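Local structure of predicted component of a thermophile-specific DNA repair system, contains a RAMP domain (Methanopyrus kandleri, 4N0L) at residues 12-17 / 224-229; 46-51 / 176-181; 185-190 / 220-225; 250-255 / 268-273. The protein is a Csm3 protein of the type III-A CRISPR system that binds RNA, probably as a crRNA-binding subunit of the interference complex. All coordinates share one frame; numbering follows the deposited sequence.

Interaction 1: residues 12-17 / 224-229; sequences GEIRLR and FGLEVV
Gly12, Glu13 and Ile14 pair with Leu226, Gly225 and Phe224 in the middle of the antiparallel sheet of an RRM-like fold, where strands 7-16 and 223-231 run side by side. Two hydrogen-bonded pairs frame a non-hydrogen-bonded one. At Ile14, the N-H reaches Phe224 O at 2.7 Å and is nearly straight (170°), while Phe224 N returns a bond of 2.9 Å to Ile14 O. The second pair is less regular. Gly12 N lies in the carbonyl plane of Leu226 O, but Leu226 N meets Gly12 O at 2.8 Å from 42° above the carbonyl plane. The segments are far from strictly antiparallel, with 131° between their directions. Ile14, Phe224 and Leu226 share one face. The side chains of Leu226 and Ile14 cross at about a right angle, Leu226 CD1 4.1 Å from Ile14 CG1, and Leu16 CD1 comes up to the edge of the Phe224 ring, 3.5 Å from Phe224 CE1. Glu13 rests its CB against Phe224 O (3.3 Å). Its carboxylate is held outside the pair, OE1 by Arg223 and OE2 by Thr306. As antiparallel neighbours inside the sheet, strands 7-16 and 223-231 are consistent with the adjacent first and third strands of an RRM-like (ferredoxin-like) fold, as expected for a RAMP protein.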
loop_
_atom_site.group_PDB
_atom_site.type_symbol
_atom_site.label_atom_id
_atom_site.label_comp_id
_atom_site.label_asym_id
_atom_site.label_seq_id
_atom_site.Cartn_x
_atom_site.Cartn_y
_atom_site.Cartn_z
ATOM N N GLY A 12 5.229 12.585 3.492
ATOM C CA GLY A 12 6.332 12.465 4.425
ATOM C C GLY A 12 7.540 11.897 3.713
ATOM O O GLY A 12 7.793 12.231 2.556
ATOM N N GLU A 13 8.264 11.001 4.374
ATOM C CA GLU A 13 9.417 10.379 3.738
ATOM C C GLU A 13 9.729 9.004 4.313
ATOM O O GLU A 13 9.272 8.640 5.400
ATOM C CB GLU A 13 10.652 11.282 3.859
ATOM C CG GLU A 13 11.168 11.457 5.280
ATOM C CD GLU A 13 12.393 12.358 5.363
ATOM O OE1 GLU A 13 13.008 12.415 6.448
ATOM O OE2 GLU A 13 12.735 13.012 4.353
ATOM N N ILE A 14 10.497 8.235 3.551
ATOM C CA ILE A 14 10.970 6.936 3.993
ATOM C C ILE A 14 12.409 7.052 4.481
ATOM O O ILE A 14 13.281 7.498 3.738
ATOM C CB ILE A 14 10.906 5.889 2.866
ATOM C CG1 ILE A 14 9.490 5.795 2.294
ATOM C CG2 ILE A 14 11.401 4.534 3.367
ATOM C CD1 ILE A 14 9.415 5.011 1.001
ATOM N N ARG A 15 12.656 6.670 5.727
ATOM C CA ARG A 15 14.022 6.597 6.232
ATOM C C ARG A 15 14.482 5.151 6.312
ATOM O O ARG A 15 13.773 4.300 6.843
ATOM C CB ARG A 15 14.148 7.250 7.608
ATOM C CG ARG A 15 15.574 7.205 8.146
ATOM C CD ARG A 15 15.693 7.773 9.546
ATOM N NE ARG A 15 17.053 7.623 10.057
ATOM C CZ ARG A 15 17.482 6.561 10.731
ATOM N NH1 ARG A 15 16.656 5.555 10.985
ATOM N NH2 ARG A 15 18.737 6.505 11.153
ATOM N N LEU A 16 15.660 4.868 5.763
ATOM C CA LEU A 16 16.250 3.541 5.893
ATOM C C LEU A 16 16.946 3.378 7.241
ATOM O O LEU A 16 17.810 4.177 7.597
ATOM C CB LEU A 16 17.245 3.277 4.760
ATOM C CG LEU A 16 16.656 3.106 3.360
ATOM C CD1 LEU A 16 17.642 3.581 2.314
ATOM C CD2 LEU A 16 16.271 1.656 3.112
ATOM N N ARG A 17 16.568 2.343 7.986
ATOM C CA ARG A 17 17.243 2.022 9.240
ATOM C C ARG A 17 18.507 1.222 8.958
ATOM O O ARG A 17 19.425 1.186 9.775
ATOM C CB ARG A 17 16.321 1.248 10.188
ATOM C CG ARG A 17 14.959 1.883 10.397
ATOM C CD ARG A 17 14.343 1.473 11.730
ATOM N NE ARG A 17 13.915 0.076 11.746
ATOM C CZ ARG A 17 14.663 -0.933 12.180
ATOM N NH1 ARG A 17 15.883 -0.705 12.649
ATOM N NH2 ARG A 17 14.189 -2.171 12.154
ATOM N N PHE A 224 13.890 9.023 1.383
ATOM C CA PHE A 224 13.216 9.096 0.097
ATOM C C PHE A 224 11.828 9.690 0.276
ATOM O O PHE A 224 11.127 9.365 1.233
ATOM C CB PHE A 224 13.143 7.710 -0.554
ATOM C CG PHE A 224 14.492 7.089 -0.811
ATOM C CD1 PHE A 224 15.214 6.500 0.221
ATOM C CD2 PHE A 224 15.045 7.107 -2.081
ATOM C CE1 PHE A 224 16.459 5.939 -0.012
ATOM C CE2 PHE A 224 16.290 6.545 -2.320
ATOM C CZ PHE A 224 16.997 5.961 -1.282
ATOM N N GLY A 225 11.454 10.592 -0.626
ATOM C CA GLY A 225 10.166 11.258 -0.559
ATOM C C GLY A 225 9.000 10.293 -0.550
ATOM O O GLY A 225 8.968 9.344 -1.331
ATOM N N LEU A 226 8.057 10.534 0.344
ATOM C CA LEU A 226 6.862 9.723 0.447
ATOM C C LEU A 226 5.619 10.551 0.164
ATOM O O LEU A 226 5.242 11.415 0.935
ATOM C CB LEU A 226 6.760 9.073 1.821
ATOM C CG LEU A 226 5.593 8.110 2.009
ATOM C CD1 LEU A 226 5.740 6.891 1.117
ATOM C CD2 LEU A 226 5.473 7.692 3.459
ATOM N N GLU A 227 4.993 10.295 -0.961
ATOM C CA GLU A 227 3.623 10.492 -1.343
ATOM C C GLU A 227 2.683 9.141 -1.776
ATOM O O GLU A 227 2.759 8.257 -2.695
ATOM C CB GLU A 227 3.676 11.484 -2.505
ATOM C CG GLU A 227 2.362 12.220 -2.720
ATOM C CD GLU A 227 2.390 13.144 -3.921
ATOM O OE1 GLU A 227 1.489 13.029 -4.782
ATOM O OE2 GLU A 227 3.301 13.994 -3.996
ATOM N N VAL A 228 1.691 9.103 -0.896
ATOM C CA VAL A 228 0.758 8.010 -1.131
ATOM C C VAL A 228 -0.645 8.580 -1.296
ATOM O O VAL A 228 -1.151 9.262 -0.405
ATOM C CB VAL A 228 0.775 6.989 0.022
ATOM C CG1 VAL A 228 -0.089 5.785 -0.317
ATOM C CG2 VAL A 228 2.200 6.550 0.326
ATOM N N VAL A 229 -1.272 8.300 -2.435
ATOM C CA VAL A 229 -2.594 8.846 -2.725
ATOM C C VAL A 229 -3.674 7.776 -2.597
ATOM O O VAL A 229 -3.632 6.755 -3.280
ATOM C CB VAL A 229 -2.663 9.455 -4.144
ATOM C CG1 VAL A 229 -4.015 10.116 -4.367
ATOM C CG2 VAL A 229 -1.541 10.459 -4.354
#

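Interaction 2: residues 46-51 / 176-181; sequences YPYVPG and DAHPTT
Tyr48, Val49 and Gly51 meet Asp176, Ala177 and His178 in a partly buried contact between two connecting segments, where the run from strand 47-48 into helix 51-69 passes the loop between strand 172-174 and helix 181-191. A single antiparallel bridge joins the backbones: Val49 N binds Ala177 O at 2.9 Å, and Ala177 N answers to Val49 O. Beyond it, Asp176 reaches the start of the helix. Its OD1 accepts from Gly51 N at 2.7 Å through the anti lone pair, in a nearly straight bond (173°), just after Pro50 at the N-cap position. The other oxygen, OD2, is joined through a water to Tyr48 OH.

The Tyr48 ring lies beside that of His178, both side chains pointing the same way. A chi1 of 81° sets Tyr48 CG between backbone N and carbonyl carbon, where it lies 3.8 Å from His178 CE1. The ring planes are only 7° apart but slid so far that overlap is slight, with centroids at 4.7 Å; Tyr48 CD1 sits over one His178 face, near the rim. The edge of Tyr48 meets Asp176, whose CG is 3.8 Å from Tyr48 CE1. Farther along, Pro179 CD packs against Pro47 O at 3.2 Å, and Pro179 CG touches Tyr46 CB. Since a carboxylate oxygen receives an N-H of the first helical turn, the negative charge of Asp176 is probably stabilised by the helix N-terminus, while the same carboxylate is linked through a water to the tyrosine hydroxyl.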
loop_
_atom_site.group_PDB
_atom_site.type_symbol
_atom_site.label_atom_id
_atom_site.label_comp_id
_atom_site.label_asym_id
_atom_site.label_seq_id
_atom_site.Cartn_x
_atom_site.Cartn_y
_atom_site.Cartn_z
ATOM N N TYR A 46 20.419 8.228 -9.673
ATOM C CA TYR A 46 20.424 7.918 -8.249
ATOM C C TYR A 46 19.478 6.765 -7.936
ATOM O O TYR A 46 18.516 6.536 -8.666
ATOM C CB TYR A 46 20.039 9.159 -7.439
ATOM C CG TYR A 46 21.135 10.195 -7.364
ATOM C CD1 TYR A 46 22.263 9.981 -6.581
ATOM C CD2 TYR A 46 21.048 11.381 -8.079
ATOM C CE1 TYR A 46 23.272 10.924 -6.508
ATOM C CE2 TYR A 46 22.053 12.330 -8.015
ATOM C CZ TYR A 46 23.161 12.095 -7.228
ATOM O OH TYR A 46 24.163 13.036 -7.158
ATOM N N PRO A 47 19.751 6.031 -6.848
ATOM C CA PRO A 47 18.849 4.952 -6.443
ATOM C C PRO A 47 17.504 5.494 -5.987
ATOM O O PRO A 47 17.428 6.621 -5.497
ATOM C CB PRO A 47 19.597 4.289 -5.285
ATOM C CG PRO A 47 20.431 5.385 -4.721
ATOM C CD PRO A 47 20.887 6.165 -5.921
ATOM N N TYR A 48 16.454 4.699 -6.153
ATOM C CA TYR A 48 15.126 5.113 -5.731
ATOM C C TYR A 48 14.242 3.892 -5.546
ATOM O O TYR A 48 14.626 2.780 -5.906
ATOM C CB TYR A 48 14.510 6.083 -6.747
ATOM C CG TYR A 48 13.898 5.429 -7.970
ATOM C CD1 TYR A 48 12.538 5.541 -8.228
ATOM C CD2 TYR A 48 14.676 4.702 -8.862
ATOM C CE1 TYR A 48 11.968 4.951 -9.340
ATOM C CE2 TYR A 48 14.113 4.105 -9.980
ATOM C CZ TYR A 48 12.758 4.234 -10.213
ATOM O OH TYR A 48 12.186 3.646 -11.317
ATOM N N VAL A 49 13.069 4.096 -4.960
ATOM C CA VAL A 49 12.115 3.009 -4.792
ATOM C C VAL A 49 10.850 3.304 -5.588
ATOM O O VAL A 49 10.103 4.224 -5.250
ATOM C CB VAL A 49 11.751 2.789 -3.318
ATOM C CG1 VAL A 49 10.885 1.548 -3.174
ATOM C CG2 VAL A 49 13.014 2.661 -2.475
ATOM N N PRO A 50 10.619 2.535 -6.663
ATOM C CA PRO A 50 9.421 2.690 -7.496
ATOM C C PRO A 50 8.139 2.539 -6.686
ATOM O O PRO A 50 8.082 1.714 -5.771
ATOM C CB PRO A 50 9.554 1.559 -8.520
ATOM C CG PRO A 50 11.016 1.259 -8.568
ATOM C CD PRO A 50 11.528 1.499 -7.180
ATOM N N GLY A 51 7.130 3.337 -7.016
ATOM C CA GLY A 51 5.854 3.277 -6.328
ATOM C C GLY A 51 5.208 1.909 -6.421
ATOM O O GLY A 51 4.629 1.419 -5.449
ATOM N N ASP A 176 6.738 7.370 -6.978
ATOM C CA ASP A 176 8.130 6.940 -6.980
ATOM C C ASP A 176 8.882 7.701 -5.894
ATOM O O ASP A 176 8.799 8.926 -5.813
ATOM C CB ASP A 176 8.778 7.162 -8.350
ATOM C CG ASP A 176 8.315 6.156 -9.387
ATOM O OD1 ASP A 176 7.669 5.159 -9.000
ATOM O OD2 ASP A 176 8.605 6.355 -10.586
ATOM N N ALA A 177 9.590 6.963 -5.044
ATOM C CA ALA A 177 10.300 7.562 -3.921
ATOM C C ALA A 177 11.756 7.832 -4.278
ATOM O O ALA A 177 12.572 6.914 -4.346
ATOM C CB ALA A 177 10.209 6.664 -2.694
ATOM N N HIS A 178 12.072 9.102 -4.498
ATOM C CA HIS A 178 13.423 9.510 -4.855
ATOM C C HIS A 178 14.124 10.100 -3.638
ATOM O O HIS A 178 13.463 10.588 -2.722
ATOM C CB HIS A 178 13.388 10.523 -6.005
ATOM C CG HIS A 178 12.936 9.945 -7.308
ATOM N ND1 HIS A 178 13.809 9.385 -8.218
ATOM C CD2 HIS A 178 11.703 9.829 -7.858
ATOM C CE1 HIS A 178 13.137 8.957 -9.269
ATOM N NE2 HIS A 178 11.852 9.215 -9.074
ATOM N N PRO A 179 15.464 10.063 -3.622
ATOM C CA PRO A 179 16.172 10.629 -2.468
ATOM C C PRO A 179 15.924 12.127 -2.320
ATOM O O PRO A 179 15.858 12.844 -3.319
ATOM C CB PRO A 179 17.646 10.340 -2.780
ATOM C CG PRO A 179 17.701 10.133 -4.253
ATOM C CD PRO A 179 16.388 9.520 -4.632
ATOM N N THR A 180 15.758 12.582 -1.082
ATOM C CA THR A 180 15.533 13.997 -0.810
ATOM C C THR A 180 16.825 14.778 -1.022
ATOM O O THR A 180 17.906 14.190 -1.074
ATOM C CB THR A 180 15.022 14.232 0.626
ATOM O OG1 THR A 180 16.053 13.902 1.567
ATOM C CG2 THR A 180 13.795 13.374 0.903
ATOM N N THR A 181 16.707 16.095 -1.167
ATOM C CA THR A 181 17.872 16.960 -1.333
ATOM C C THR A 181 18.865 16.773 -0.187
ATOM O O THR A 181 20.076 16.718 -0.407
ATOM C CB THR A 181 17.460 18.444 -1.422
ATOM O OG1 THR A 181 16.702 18.658 -2.618
ATOM C CG2 THR A 181 18.682 19.348 -1.440
HETATM O O HOH W 1 16.498 9.169 -8.020
HETATM O O HOH W 2 9.258 4.049 -12.011
#

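Interaction 3: residues 185-190 / 220-225; sequences NDVFER and KGSRFG
Val187 and Ser222 bring helix 181-191 and the turn entering strand 223-231 together with their CA atoms 6.2 Å apart and no hydrogen bond between the two segments. The contact is therefore made by side chains. The two methyls of Val187 rest on the turn: CG1, anti to the backbone N, lies 3.6 Å from Ser222 OG, while CG2 faces Gly221 O at 4.0 Å. Phe188, the next residue on the helix, presents its edge, with CE1 3.5 Å from Ser222 OG, which lies near the plane of the ring. The serine hydroxyl thus touches both a methyl and an aromatic rim, yet its polar need is met within its own turn, by a hydrogen bond with Pro219 O. Gly221 makes the bend with a positive phi of 95°, a conformation in which a CB would press on the carbonyl oxygen of Lys220. Phe188 also touches Val218 and Pro194. This is plain packing of helix 181-191, through a valine and a phenylalanine, against the turn that leads into a central strand of the RRM-like sheet.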
loop_
_atom_site.group_PDB
_atom_site.type_symbol
_atom_site.label_atom_id
_atom_site.label_comp_id
_atom_site.label_asym_id
_atom_site.label_seq_id
_atom_site.Cartn_x
_atom_site.Cartn_y
_atom_site.Cartn_z
ATOM N N ASN A 185 22.674 15.840 -0.756
ATOM C CA ASN A 185 23.666 16.832 -0.351
ATOM C C ASN A 185 24.412 16.480 0.937
ATOM O O ASN A 185 25.536 16.935 1.151
ATOM C CB ASN A 185 23.003 18.202 -0.189
ATOM C CG ASN A 185 22.594 18.813 -1.515
ATOM O OD1 ASN A 185 22.730 18.191 -2.569
ATOM N ND2 ASN A 185 22.092 20.042 -1.468
ATOM N N ASP A 186 23.786 15.684 1.798
ATOM C CA ASP A 186 24.362 15.398 3.110
ATOM C C ASP A 186 24.703 13.918 3.291
ATOM O O ASP A 186 25.872 13.566 3.437
ATOM C CB ASP A 186 23.407 15.861 4.216
ATOM C CG ASP A 186 23.989 15.690 5.607
ATOM O OD1 ASP A 186 23.915 16.652 6.400
ATOM O OD2 ASP A 186 24.512 14.596 5.914
ATOM N N VAL A 187 23.687 13.058 3.293
ATOM C CA VAL A 187 23.894 11.638 3.571
ATOM C C VAL A 187 24.778 10.961 2.526
ATOM O O VAL A 187 25.745 10.276 2.867
ATOM C CB VAL A 187 22.558 10.881 3.651
ATOM C CG1 VAL A 187 22.807 9.406 3.937
ATOM C CG2 VAL A 187 21.675 11.483 4.728
ATOM N N PHE A 188 24.447 11.161 1.254
ATOM C CA PHE A 188 25.225 10.582 0.165
ATOM C C PHE A 188 26.627 11.179 0.137
ATOM O O PHE A 188 27.607 10.479 -0.120
ATOM C CB PHE A 188 24.534 10.805 -1.182
ATOM C CG PHE A 188 23.348 9.909 -1.421
ATOM C CD1 PHE A 188 22.981 8.948 -0.491
ATOM C CD2 PHE A 188 22.598 10.029 -2.582
ATOM C CE1 PHE A 188 21.895 8.125 -0.713
ATOM C CE2 PHE A 188 21.507 9.210 -2.811
ATOM C CZ PHE A 188 21.154 8.257 -1.876
ATOM N N GLU A 189 26.714 12.478 0.401
ATOM C CA GLU A 189 27.982 13.189 0.345
ATOM C C GLU A 189 28.915 12.761 1.480
ATOM O O GLU A 189 30.114 12.577 1.269
ATOM C CB GLU A 189 27.741 14.695 0.390
ATOM C CG GLU A 189 28.799 15.511 -0.323
ATOM C CD GLU A 189 28.862 15.197 -1.810
ATOM O OE1 GLU A 189 27.862 15.451 -2.516
ATOM O OE2 GLU A 189 29.912 14.704 -2.275
ATOM N N ARG A 190 28.357 12.600 2.678
ATOM C CA ARG A 190 29.122 12.150 3.841
ATOM C C ARG A 190 29.770 10.791 3.610
ATOM O O ARG A 190 30.868 10.528 4.098
ATOM C CB ARG A 190 28.225 12.068 5.077
ATOM C CG ARG A 190 28.067 13.358 5.869
ATOM C CD ARG A 190 27.343 13.075 7.184
ATOM N NE ARG A 190 26.684 14.259 7.733
ATOM C CZ ARG A 190 27.319 15.257 8.340
ATOM N N LYS A 220 22.764 3.926 5.367
ATOM C CA LYS A 220 21.746 3.969 6.406
ATOM C C LYS A 220 21.446 5.427 6.754
ATOM O O LYS A 220 22.353 6.254 6.798
ATOM C CB LYS A 220 22.215 3.185 7.636
ATOM C CG LYS A 220 21.616 3.621 8.954
ATOM C CD LYS A 220 22.210 2.829 10.102
ATOM C CE LYS A 220 21.687 3.327 11.436
ATOM N NZ LYS A 220 22.054 2.412 12.552
ATOM N N GLY A 221 20.175 5.745 6.977
ATOM C CA GLY A 221 19.779 7.110 7.270
ATOM C C GLY A 221 19.318 7.871 6.041
ATOM O O GLY A 221 18.832 8.999 6.146
ATOM N N SER A 222 19.474 7.253 4.874
ATOM C CA SER A 222 19.014 7.849 3.622
ATOM C C SER A 222 17.507 8.051 3.647
ATOM O O SER A 222 16.778 7.302 4.299
ATOM C CB SER A 222 19.401 6.975 2.430
ATOM O OG SER A 222 20.808 6.866 2.316
ATOM N N ARG A 223 17.039 9.065 2.932
ATOM C CA ARG A 223 15.634 9.425 2.999
ATOM C C ARG A 223 15.044 9.638 1.612
ATOM O O ARG A 223 15.626 10.322 0.770
ATOM C CB ARG A 223 15.459 10.669 3.870
ATOM C CG ARG A 223 15.785 10.411 5.337
ATOM C CD ARG A 223 16.078 11.693 6.084
ATOM N NE ARG A 223 16.685 11.443 7.388
ATOM C CZ ARG A 223 16.041 11.542 8.546
ATOM N NH1 ARG A 223 14.761 11.887 8.566
ATOM N NH2 ARG A 223 16.677 11.300 9.684
ATOM N N PHE A 224 13.890 9.023 1.383
ATOM C CA PHE A 224 13.216 9.096 0.097
ATOM C C PHE A 224 11.828 9.690 0.276
ATOM O O PHE A 224 11.127 9.365 1.233
ATOM C CB PHE A 224 13.143 7.710 -0.554
ATOM C CG PHE A 224 14.492 7.089 -0.811
ATOM C CD1 PHE A 224 15.214 6.500 0.221
ATOM C CD2 PHE A 224 15.045 7.107 -2.081
ATOM C CE1 PHE A 224 16.459 5.939 -0.012
ATOM C CE2 PHE A 224 16.290 6.545 -2.320
ATOM C CZ PHE A 224 16.997 5.961 -1.282
ATOM N N GLY A 225 11.454 10.592 -0.626
ATOM C CA GLY A 225 10.166 11.258 -0.559
ATOM C C GLY A 225 9.000 10.293 -0.550
ATOM O O GLY A 225 8.968 9.344 -1.331
#

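Interaction 4: residues 250-255 / 268-273; sequences KLVEDQ and VEFRIA
Glu253 and Phe270 cross obliquely, with carboxylate and ring planes only 20° apart, where helix 238-255 meets strand 268-278. Glu253 CG approaches the ring edge, 3.5 Å from Phe270 CD1. From there the extended chain carries OE2 to the strand, where Phe270 N donates to its anti lone pair at 2.8 Å in a nearly straight bond (172°). The same oxygen forms a salt bridge with Arg332, so this buried carboxylate is probably kept ionised by two donors. Val252 crosses Phe270 at about a right angle: its CG1 lies in the ring plane, 3.8 Å from Phe270 CE1, and also reaches Val268 CG2 at 4.0 Å. At the strand start a water accepts from Val268 N and donates to Val252 O. Pointing away from the helix, Arg271 grips Glu269 side-on, NE and NH2 both reaching OE1, with NE at 3.0 Å; Glu304 takes NH1. Segments of helix and strand running nearly opposite (153°), with valines and a phenylalanine between them, are consistent with the second helix and fourth strand of the beta-alpha-beta-beta-alpha-beta plan of RRM-like domains, here with strand 318-321 added beyond it.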
loop_
_atom_site.group_PDB
_atom_site.type_symbol
_atom_site.label_atom_id
_atom_site.label_comp_id
_atom_site.label_asym_id
_atom_site.label_seq_id
_atom_site.Cartn_x
_atom_site.Cartn_y
_atom_site.Cartn_z
ATOM N N LYS A 250 3.124 -0.499 8.254
ATOM C CA LYS A 250 3.697 -1.015 9.494
ATOM C C LYS A 250 4.357 -2.373 9.255
ATOM O O LYS A 250 5.430 -2.658 9.793
ATOM C CB LYS A 250 2.612 -1.118 10.570
ATOM C CG LYS A 250 2.925 -2.059 11.725
ATOM C CD LYS A 250 4.058 -1.540 12.586
ATOM C CE LYS A 250 4.210 -2.379 13.844
ATOM N NZ LYS A 250 5.412 -1.989 14.626
ATOM N N LEU A 251 3.706 -3.205 8.445
ATOM C CA LEU A 251 4.237 -4.517 8.090
ATOM C C LEU A 251 5.524 -4.402 7.280
ATOM O O LEU A 251 6.454 -5.188 7.463
ATOM C CB LEU A 251 3.200 -5.317 7.308
ATOM C CG LEU A 251 1.971 -5.760 8.101
ATOM C CD1 LEU A 251 0.899 -6.281 7.165
ATOM C CD2 LEU A 251 2.350 -6.813 9.132
ATOM N N VAL A 252 5.560 -3.431 6.371
ATOM C CA VAL A 252 6.753 -3.173 5.572
ATOM C C VAL A 252 7.904 -2.721 6.477
ATOM O O VAL A 252 9.059 -3.094 6.262
ATOM C CB VAL A 252 6.481 -2.120 4.479
ATOM C CG1 VAL A 252 7.761 -1.778 3.734
ATOM C CG2 VAL A 252 5.440 -2.640 3.500
ATOM N N GLU A 253 7.584 -1.918 7.488
ATOM C CA GLU A 253 8.573 -1.513 8.489
ATOM C C GLU A 253 9.146 -2.728 9.221
ATOM O O GLU A 253 10.359 -2.852 9.374
ATOM C CB GLU A 253 7.964 -0.531 9.499
ATOM C CG GLU A 253 7.587 0.823 8.900
ATOM C CD GLU A 253 7.045 1.806 9.930
ATOM O OE1 GLU A 253 6.527 1.359 10.974
ATOM O OE2 GLU A 253 7.124 3.030 9.687
ATOM N N ASP A 254 8.267 -3.627 9.655
ATOM C CA ASP A 254 8.675 -4.793 10.438
ATOM C C ASP A 254 9.412 -5.856 9.624
ATOM O O ASP A 254 10.237 -6.592 10.163
ATOM C CB ASP A 254 7.455 -5.444 11.099
ATOM C CG ASP A 254 6.864 -4.598 12.209
ATOM O OD1 ASP A 254 5.716 -4.880 12.613
ATOM O OD2 ASP A 254 7.534 -3.650 12.670
ATOM N N GLN A 255 9.107 -5.947 8.334
ATOM C CA GLN A 255 9.619 -7.053 7.530
ATOM C C GLN A 255 10.499 -6.618 6.355
ATOM O O GLN A 255 11.076 -7.462 5.672
ATOM C CB GLN A 255 8.448 -7.900 7.020
ATOM C CG GLN A 255 7.786 -8.748 8.104
ATOM C CD GLN A 255 6.510 -9.422 7.631
ATOM O OE1 GLN A 255 5.405 -8.984 7.953
ATOM N NE2 GLN A 255 6.658 -10.502 6.869
ATOM N N VAL A 268 12.988 -0.012 7.034
ATOM C CA VAL A 268 12.557 1.356 6.756
ATOM C C VAL A 268 11.589 1.916 7.787
ATOM O O VAL A 268 10.930 1.177 8.519
ATOM C CB VAL A 268 11.872 1.478 5.366
ATOM C CG1 VAL A 268 12.839 1.131 4.240
ATOM C CG2 VAL A 268 10.608 0.622 5.308
ATOM N N GLU A 269 11.518 3.242 7.828
ATOM C CA GLU A 269 10.535 3.955 8.626
ATOM C C GLU A 269 9.695 4.814 7.697
ATOM O O GLU A 269 10.238 5.523 6.848
ATOM C CB GLU A 269 11.208 4.846 9.668
ATOM C CG GLU A 269 12.092 4.133 10.671
ATOM C CD GLU A 269 12.966 5.108 11.447
ATOM O OE1 GLU A 269 12.795 6.333 11.267
ATOM O OE2 GLU A 269 13.826 4.652 12.230
ATOM N N PHE A 270 8.379 4.762 7.850
ATOM C CA PHE A 270 7.518 5.690 7.130
ATOM C C PHE A 270 7.176 6.877 8.019
ATOM O O PHE A 270 6.299 6.791 8.878
ATOM C CB PHE A 270 6.244 4.994 6.648
ATOM C CG PHE A 270 6.496 3.909 5.641
ATOM C CD1 PHE A 270 6.598 2.584 6.036
ATOM C CD2 PHE A 270 6.643 4.218 4.296
ATOM C CE1 PHE A 270 6.834 1.586 5.110
ATOM C CE2 PHE A 270 6.880 3.225 3.363
ATOM C CZ PHE A 270 6.976 1.905 3.770
ATOM N N ARG A 271 7.862 7.991 7.797
ATOM C CA ARG A 271 7.644 9.183 8.603
ATOM C C ARG A 271 6.601 10.045 7.911
ATOM O O ARG A 271 6.898 10.751 6.949
ATOM C CB ARG A 271 8.951 9.953 8.802
ATOM C CG ARG A 271 9.969 9.207 9.654
ATOM C CD ARG A 271 11.303 9.933 9.729
ATOM N NE ARG A 271 12.229 9.253 10.633
ATOM C CZ ARG A 271 13.132 9.869 11.389
ATOM N NH1 ARG A 271 13.255 11.189 11.348
ATOM N NH2 ARG A 271 13.927 9.159 12.182
ATOM N N ILE A 272 5.371 9.967 8.402
ATOM C CA ILE A 272 4.239 10.594 7.739
ATOM C C ILE A 272 3.846 11.872 8.466
ATOM O O ILE A 272 3.348 11.833 9.592
ATOM C CB ILE A 272 3.039 9.636 7.666
ATOM C CG1 ILE A 272 3.441 8.357 6.928
ATOM C CG2 ILE A 272 1.859 10.311 6.988
ATOM C CD1 ILE A 272 2.430 7.232 7.037
ATOM N N ALA A 273 4.077 13.004 7.813
ATOM C CA ALA A 273 3.903 14.305 8.444
ATOM C C ALA A 273 2.456 14.789 8.406
ATOM O O ALA A 273 2.014 15.505 9.307
ATOM C CB ALA A 273 4.810 15.328 7.779
HETATM O O HOH W 3 11.627 -2.238 7.344
#

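How the interactions relate
Interactions 1, 3 and 4 all bear on one sheet, in which strand 7-16 lies between strands 223-231 and 268-278. A probable hydrogen bond between Glu13 O and Arg271 N, 2.9 Å long, ties interaction 1 to interaction 4, while Glu13 OE1 meets Arg223 NH1 at 2.8 Å in a salt bridge to interaction 3. Across that charged face, Arg223 NH1 and Arg271 NH1 come close despite like charge, and both also have acidic partners. Interaction 2 joins strand 223-231 through a probable hydrogen bond between His178 O and Gly225 N (2.9 Å), with Phe224 packed on Ala177 and Pro179. Interactions 2 and 4 do not touch, their centres being about 16 Å apart. All four lie away from the zinc site of His86, Cys88, Cys115 and Cys118.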